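Local coordinates for stage III sporulation protein AF (Bacillus subtilis, PDB 6DCS) that forms part of a channel essential for sporulation, this piece being its ring-building-motif domain, probably lying outside the membrane, at residues Ser59-Pro64 with Thr114-Gly119. Numbering follows the deposited sequence.
Sequences SVYMAP and TVHMEG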
# COMPACT_ATOMS: atom_id res chain seq x y z
N SER A 59 -2.65 1.53 -4.59
CA SER A 59 -1.67 0.51 -4.26
C SER A 59 -0.68 1.03 -3.22
O SER A 59 -0.17 2.16 -3.35
CB SER A 59 -0.95 0.06 -5.51
OG SER A 59 -1.73 -0.95 -6.12
N VAL A 60 -0.39 0.21 -2.22
CA VAL A 60 0.54 0.58 -1.15
C VAL A 60 1.62 -0.48 -0.98
O VAL A 60 1.33 -1.67 -0.83
CB VAL A 60 -0.18 0.78 0.19
CG1 VAL A 60 0.78 1.43 1.16
CG2 VAL A 60 -1.44 1.62 -0.00
N TYR A 61 2.87 -0.03 -0.96
CA TYR A 61 4.03 -0.90 -0.84
C TYR A 61 4.66 -0.61 0.51
O TYR A 61 5.10 0.52 0.76
CB TYR A 61 5.00 -0.66 -2.01
CG TYR A 61 4.42 -1.05 -3.38
CD1 TYR A 61 3.53 -0.21 -4.05
CD2 TYR A 61 4.73 -2.26 -3.97
CE1 TYR A 61 2.98 -0.57 -5.28
CE2 TYR A 61 4.18 -2.62 -5.18
CZ TYR A 61 3.30 -1.78 -5.85
OH TYR A 61 2.76 -2.18 -7.08
N MET A 62 4.66 -1.62 1.39
CA MET A 62 5.04 -1.45 2.79
C MET A 62 6.47 -1.90 2.99
O MET A 62 6.87 -2.94 2.47
CB MET A 62 4.11 -2.25 3.70
CG MET A 62 2.74 -1.60 3.92
SD MET A 62 2.75 0.20 4.08
CE MET A 62 3.32 0.38 5.78
N ALA A 63 7.19 -1.16 3.73
CA ALA A 63 8.64 -1.29 3.80
C ALA A 63 9.08 -2.07 5.04
O ALA A 63 8.37 -2.08 6.05
CB ALA A 63 9.29 0.10 3.83
N PRO A 64 10.25 -2.70 4.98
CA PRO A 64 10.71 -3.49 6.14
C PRO A 64 10.99 -2.65 7.38
O PRO A 64 10.60 -3.05 8.49
CB PRO A 64 11.99 -4.16 5.62
CG PRO A 64 12.46 -3.25 4.51
CD PRO A 64 11.21 -2.77 3.86
N THR A 114 -5.09 -1.99 -2.46
CA THR A 114 -4.21 -3.15 -2.54
C THR A 114 -3.01 -2.87 -1.66
O THR A 114 -2.45 -1.78 -1.72
CB THR A 114 -3.76 -3.44 -3.98
OG1 THR A 114 -4.90 -3.50 -4.84
CG2 THR A 114 -3.01 -4.79 -4.05
N VAL A 115 -2.61 -3.85 -0.86
CA VAL A 115 -1.43 -3.71 -0.01
C VAL A 115 -0.40 -4.70 -0.52
O VAL A 115 -0.62 -5.92 -0.46
CB VAL A 115 -1.76 -3.96 1.47
CG1 VAL A 115 -0.48 -3.94 2.31
CG2 VAL A 115 -2.76 -2.96 1.98
N HIS A 116 0.73 -4.20 -1.01
CA HIS A 116 1.84 -5.04 -1.44
C HIS A 116 2.89 -5.09 -0.33
O HIS A 116 3.37 -4.05 0.14
CB HIS A 116 2.45 -4.55 -2.76
CG HIS A 116 1.54 -4.72 -3.94
ND1 HIS A 116 1.34 -5.94 -4.56
CD2 HIS A 116 0.76 -3.84 -4.61
CE1 HIS A 116 0.48 -5.80 -5.55
NE2 HIS A 116 0.11 -4.53 -5.61
N MET A 117 3.25 -6.29 0.07
CA MET A 117 4.03 -6.52 1.29
C MET A 117 5.49 -6.79 0.94
O MET A 117 6.02 -7.87 1.16
CB MET A 117 3.43 -7.67 2.08
CG MET A 117 2.80 -7.29 3.41
SD MET A 117 3.64 -5.96 4.27
CE MET A 117 5.32 -6.61 4.34
N GLU A 118 6.15 -5.78 0.39
CA GLU A 118 7.53 -6.01 0.00
C GLU A 118 8.43 -5.95 1.24
O GLU A 118 8.09 -5.31 2.24
CB GLU A 118 7.98 -5.03 -1.08
CG GLU A 118 8.15 -5.65 -2.51
CD GLU A 118 9.15 -6.83 -2.60
OE1 GLU A 118 9.46 -7.49 -1.58
OE2 GLU A 118 9.63 -7.10 -3.73
N GLY A 119 9.55 -6.65 1.17
CA GLY A 119 10.17 -7.11 2.40
C GLY A 119 9.40 -8.27 2.98
O GLY A 119 9.43 -8.49 4.20
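V60 turns both its N and its O to the 114-116 strand: its N donates to T114 O at 2.9 Å, its O takes H116 N, and one step on M62 N meets H116 O at 3.0 Å, a parallel ladder whose short strand axes cross at -28°. On one face the rings of Y61 and H116 run alongside each other in the same direction, because both first torsions set CG beside the backbone N (chi1 -65° for Y61). Their planes are only 16° apart but slid, ring centres 4.7 Å from each other, and H116 CD2 sits over the phenol face, 3.5 Å from Y61 CZ. S59 OG comes near the imidazole plane at its edge. An alanine at Y61 would probably uncover that side of the imidazole and leave K42 NZ without the hydroxyl it bonds. On the other face M62 CB packs against M117 SD at 3.8 Å, and M62 CG, more loosely, faces V115 CG1. That apolar face, V60 included, lies on helix 81-106 through L102, I98 and Q99, while strand 37-45 pairs antiparallel beyond Y61, with R40 of that strand making a cation-pi contact to the Y61 ring. The helix-backed, three-stranded sheet, with 55-63 in the middle, is consistent with a ring-building motif.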